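Local coordinates for putative carbohydrate metabolism domain-containing protein (Bacteroides vulgatus, PDB 3S30) that is a putative glycoside hydrolase with a galactose-binding-like fold, probably acting in carbohydrate metabolism, and carries a bound sodium ion, at residues 254-257 against 258-261; 265-268 against 269-273. All blocks are in the same frame, centred on the assembly; numbering follows the deposited sequence.

Contact 1: residues 254-257 against 258-261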
loop_
_atom_site.group_PDB
_atom_site.type_symbol
_atom_site.label_atom_id
_atom_site.label_comp_id
_atom_site.label_asym_id
_atom_site.label_seq_id
_atom_site.Cartn_x
_atom_site.Cartn_y
_atom_site.Cartn_z
ATOM N N GLU A 254 18.182 2.536 3.136
ATOM C CA GLU A 254 19.209 3.510 2.856
ATOM C C GLU A 254 19.265 3.706 1.348
ATOM O O GLU A 254 19.381 2.740 0.606
ATOM C CB GLU A 254 20.536 2.991 3.395
ATOM C CG GLU A 254 21.682 3.955 3.301
ATOM C CD GLU A 254 22.948 3.415 3.950
ATOM O OE1 GLU A 254 22.842 2.696 4.978
ATOM O OE2 GLU A 254 24.043 3.724 3.432
ATOM N N LYS A 255 19.163 4.952 0.895
ATOM C CA LYS A 255 19.284 5.253 -0.532
ATOM C C LYS A 255 20.734 5.193 -0.981
ATOM O O LYS A 255 21.651 5.410 -0.183
ATOM C CB LYS A 255 18.685 6.627 -0.852
ATOM C CG LYS A 255 17.155 6.627 -0.860
ATOM C CD LYS A 255 16.579 7.981 -1.189
ATOM C CE LYS A 255 16.620 8.927 0.005
ATOM N NZ LYS A 255 15.678 10.072 -0.148
ATOM N N THR A 256 20.930 4.858 -2.254
ATOM C CA THR A 256 22.229 5.024 -2.933
ATOM C C THR A 256 21.988 5.647 -4.306
ATOM O O THR A 256 20.846 5.710 -4.774
ATOM C CB THR A 256 22.978 3.688 -3.107
ATOM O OG1 THR A 256 22.088 2.697 -3.634
ATOM C CG2 THR A 256 23.560 3.208 -1.777
ATOM N N LYS A 257 23.057 6.095 -4.959
ATOM C CA LYS A 257 22.920 6.836 -6.217
ATOM C C LYS A 257 21.987 6.138 -7.214
ATOM O O LYS A 257 21.074 6.767 -7.748
ATOM C CB LYS A 257 24.279 7.095 -6.872
ATOM C CG LYS A 257 24.316 8.412 -7.658
ATOM C CD LYS A 257 25.224 8.347 -8.875
ATOM C CE LYS A 257 25.016 9.559 -9.769
ATOM N NZ LYS A 257 25.683 9.405 -11.092
ATOM N N ASP A 258 22.205 4.843 -7.439
ATOM C CA ASP A 258 21.397 4.073 -8.394
ATOM C C ASP A 258 20.235 3.286 -7.758
ATOM O O ASP A 258 19.589 2.487 -8.436
ATOM C CB ASP A 258 22.304 3.144 -9.222
ATOM C CG ASP A 258 23.029 3.884 -10.349
ATOM O OD1 ASP A 258 22.421 4.794 -10.964
ATOM O OD2 ASP A 258 24.205 3.550 -10.625
ATOM N N VAL A 259 19.965 3.526 -6.474
ATOM C CA VAL A 259 18.827 2.920 -5.772
ATOM C C VAL A 259 18.097 3.990 -4.962
ATOM O O VAL A 259 18.397 4.218 -3.790
ATOM C CB VAL A 259 19.282 1.764 -4.859
ATOM C CG1 VAL A 259 18.140 1.277 -3.976
ATOM C CG2 VAL A 259 19.862 0.615 -5.703
ATOM N N GLN A 260 17.151 4.660 -5.615
ATOM C CA GLN A 260 16.397 5.757 -5.017
ATOM C C GLN A 260 15.024 5.304 -4.525
ATOM O O GLN A 260 14.431 5.954 -3.665
ATOM C CB GLN A 260 16.224 6.886 -6.038
ATOM C CG GLN A 260 17.495 7.676 -6.313
ATOM C CD GLN A 260 17.839 8.635 -5.186
ATOM O OE1 GLN A 260 17.071 9.547 -4.887
ATOM N NE2 GLN A 260 18.994 8.427 -4.554
HETATM N N MSE A 261 14.516 4.211 -5.100
HETATM C CA MSE A 261 13.232 3.644 -4.727
HETATM C C MSE A 261 13.302 2.119 -4.774
HETATM O O MSE A 261 14.072 1.554 -5.545
HETATM C CB MSE A 261 12.141 4.133 -5.686
HETATM C CG MSE A 261 11.913 5.648 -5.700
HETATM SE SE MSE A 261 11.073 6.314 -4.082
HETATM C CE MSE A 261 9.203 5.760 -4.425
#
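Thr256 and Val259 grip each other through both of their backbone polar groups, a small worked example of how a tight turn satisfies its own backbone donors and acceptors. Thr256 N gives its hydrogen to Val259 O at 3.0 Å, close to straight at 164°, and Val259 N returns one to Thr256 O at 2.9 Å. A third donor comes from a side chain: the amide NE2 of Gln260 reaches Thr256 O at 3.3 Å, with that oxygen nearly in the plane of the amide. The two donors approach Thr256 O from opposite faces of the carbonyl plane, both well out of it, which leaves the oxygen clasped between turn and side chain. Thr256 to Val259 form a type I beta turn in the loop between strands 247-254 and 262-263, with one antiparallel hydrogen-bonded bridge between its end residues and Lys257 and Asp258 at the corners. Gln260 can fold back because its chain bends at chi2 (-76°), and its OE1 then lies 4.0 Å from Lys255 CD as the two side chains cross. Lys255 NZ is itself hydrogen-bonded to Asn318 OD1 and Gly315 O. On the Val259 side, Thr256 OG1 packs 3.2 Å from Val259 CB and takes its hydrogen bond from Asn275 ND2.

Contact 2: residues 265-268 against 269-273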
loop_
_atom_site.group_PDB
_atom_site.type_symbol
_atom_site.label_atom_id
_atom_site.label_comp_id
_atom_site.label_asym_id
_atom_site.label_seq_id
_atom_site.Cartn_x
_atom_site.Cartn_y
_atom_site.Cartn_z
ATOM N N HIS A 265 8.779 -5.997 -5.889
ATOM C CA HIS A 265 9.573 -7.226 -5.804
ATOM C C HIS A 265 10.011 -7.511 -4.374
ATOM O O HIS A 265 10.295 -8.645 -4.039
ATOM C CB HIS A 265 10.809 -7.138 -6.691
ATOM C CG HIS A 265 10.503 -7.024 -8.147
ATOM N ND1 HIS A 265 10.355 -5.809 -8.783
ATOM C CD2 HIS A 265 10.340 -7.972 -9.102
ATOM C CE1 HIS A 265 10.107 -6.016 -10.067
ATOM N NE2 HIS A 265 10.089 -7.318 -10.286
ATOM N N ILE A 266 10.071 -6.476 -3.544
ATOM C CA ILE A 266 10.485 -6.604 -2.154
ATOM C C ILE A 266 9.620 -7.626 -1.393
ATOM O O ILE A 266 10.145 -8.454 -0.652
ATOM C CB ILE A 266 10.473 -5.215 -1.448
ATOM C CG1 ILE A 266 11.303 -5.237 -0.170
ATOM C CG2 ILE A 266 9.052 -4.758 -1.138
ATOM C CD1 ILE A 266 12.808 -5.449 -0.429
ATOM N N ALA A 267 8.306 -7.601 -1.616
ATOM C CA ALA A 267 7.396 -8.531 -0.950
ATOM C C ALA A 267 7.448 -9.950 -1.538
ATOM O O ALA A 267 6.885 -10.873 -0.950
ATOM C CB ALA A 267 5.951 -7.985 -0.980
ATOM N N LYS A 268 8.087 -10.121 -2.695
ATOM C CA LYS A 268 8.248 -11.450 -3.313
ATOM C C LYS A 268 9.606 -12.080 -2.992
ATOM O O LYS A 268 9.867 -13.230 -3.362
ATOM C CB LYS A 268 8.061 -11.362 -4.837
ATOM C CG LYS A 268 6.670 -11.774 -5.347
ATOM C CD LYS A 268 5.515 -11.142 -4.565
ATOM C CE LYS A 268 4.185 -11.743 -5.002
ATOM N NZ LYS A 268 3.104 -11.623 -3.993
ATOM N N ASN A 269 10.451 -11.323 -2.288
ATOM C CA ASN A 269 11.804 -11.740 -1.970
ATOM C C ASN A 269 12.113 -11.725 -0.482
ATOM O O ASN A 269 13.190 -11.301 -0.072
ATOM C CB ASN A 269 12.784 -10.834 -2.713
ATOM C CG ASN A 269 13.240 -11.427 -4.000
ATOM O OD1 ASN A 269 12.980 -10.885 -5.076
ATOM N ND2 ASN A 269 13.907 -12.566 -3.910
ATOM N N ASN A 270 11.161 -12.193 0.322
ATOM C CA ASN A 270 11.320 -12.251 1.776
ATOM C C ASN A 270 11.681 -10.882 2.400
ATOM O O ASN A 270 12.262 -10.823 3.475
ATOM C CB ASN A 270 12.373 -13.328 2.126
ATOM C CG ASN A 270 12.344 -13.744 3.599
ATOM O OD1 ASN A 270 11.325 -14.203 4.110
ATOM N ND2 ASN A 270 13.473 -13.582 4.280
ATOM N N TYR A 271 11.332 -9.787 1.723
ATOM C CA TYR A 271 11.705 -8.423 2.160
ATOM C C TYR A 271 13.237 -8.190 2.200
ATOM O O TYR A 271 13.732 -7.392 3.000
ATOM C CB TYR A 271 10.999 -8.073 3.501
ATOM C CG TYR A 271 9.502 -8.320 3.411
ATOM C CD1 TYR A 271 8.645 -7.332 2.945
ATOM C CD2 TYR A 271 8.958 -9.566 3.721
ATOM C CE1 TYR A 271 7.279 -7.564 2.816
ATOM C CE2 TYR A 271 7.598 -9.814 3.587
ATOM C CZ TYR A 271 6.761 -8.805 3.132
ATOM O OH TYR A 271 5.412 -9.039 2.998
ATOM N N GLU A 272 13.964 -8.891 1.313
ATOM C CA GLU A 272 15.432 -8.784 1.193
ATOM C C GLU A 272 15.848 -7.836 0.067
ATOM O O GLU A 272 15.304 -7.885 -1.043
ATOM C CB GLU A 272 16.091 -10.145 0.914
ATOM C CG GLU A 272 15.909 -11.198 1.995
ATOM C CD GLU A 272 16.594 -10.858 3.310
ATOM O OE1 GLU A 272 17.447 -9.947 3.334
ATOM O OE2 GLU A 272 16.265 -11.507 4.326
ATOM N N HIS A 273 16.832 -6.992 0.368
ATOM C CA HIS A 273 17.426 -6.072 -0.603
ATOM C C HIS A 273 18.693 -5.529 0.030
ATOM O O HIS A 273 18.778 -5.418 1.245
ATOM C CB HIS A 273 16.468 -4.921 -0.953
ATOM C CG HIS A 273 16.774 -4.258 -2.258
ATOM N ND1 HIS A 273 17.757 -3.299 -2.395
ATOM C CD2 HIS A 273 16.244 -4.429 -3.490
ATOM C CE1 HIS A 273 17.817 -2.908 -3.656
ATOM N NE2 HIS A 273 16.909 -3.579 -4.342
#
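Tyr271 lays one face of its ring over the backbone of Ala267, and its own backbone N bonds back to Ile266, so that a single residue illustrates how a turn can be fastened by main chain and side chain together. That Tyr271 N donates to Ile266 O at 3.0 Å, placed almost on the extension of the carbonyl; the same oxygen takes a weak bond from Asn269 N at 3.3 Å. From CB the side chain leaves with CG beside the backbone N and anti to the carbonyl carbon (chi1 -52°), which carries the ring back across 265-268. CG and CD1 both pass over Ile266 O at 4.1 Å. Farther out, Ala267 CA makes a CH-pi contact over the face of the Tyr271 ring, 4.3 Å from its centroid and 26° off the ring normal. Ala267 CB adds an apolar contact with Tyr271 CE1 at 4.0 Å. The tip, OH, comes near Ala267 CB and is hydrogen-bonded to Asn247 ND2, while Tyr249 makes an edge-to-face pair with the ring. Both partners lie in strand 247-254, so the loop between strands 262-263 and 276-281 is held against that strand. Within it, Asn269 to Glu272 make a type I' beta turn, Asn270 and Tyr271 having the positive phi values it requires. A leucine in place of Tyr271 would probably leave Asn247 ND2 without its hydroxyl mate, and Ala267 CA and Tyr249 without the ring they pack on. Buried Ile266 sends CD1 to Glu272 O at 3.5 Å and to His273 CB at 3.7 Å, crossing the His273 side chain at about a right angle.

How the contacts relate
Contact 1 precedes contact 2 along the chain, and their centres lie about 16 Å apart. The first occupies the connection from strand 247-254 to strand 262-263; the second lies in the next connection, from 262-263 to 276-281. The two loops, with short strand 262-263 between them, together make the long connection between the antiparallel paired strands 247-254 and 276-281, and they meet where Val259 CG1 packs 4.2 Å from His273 CE1. Asn275 ties the two regions further, bonding Thr256 OG1 in the first and, weakly, His273 ND1 in the second. Both fall within the putative carbohydrate metabolism domain, where they shape a surface of the beta-rich fold rather than the sodium site.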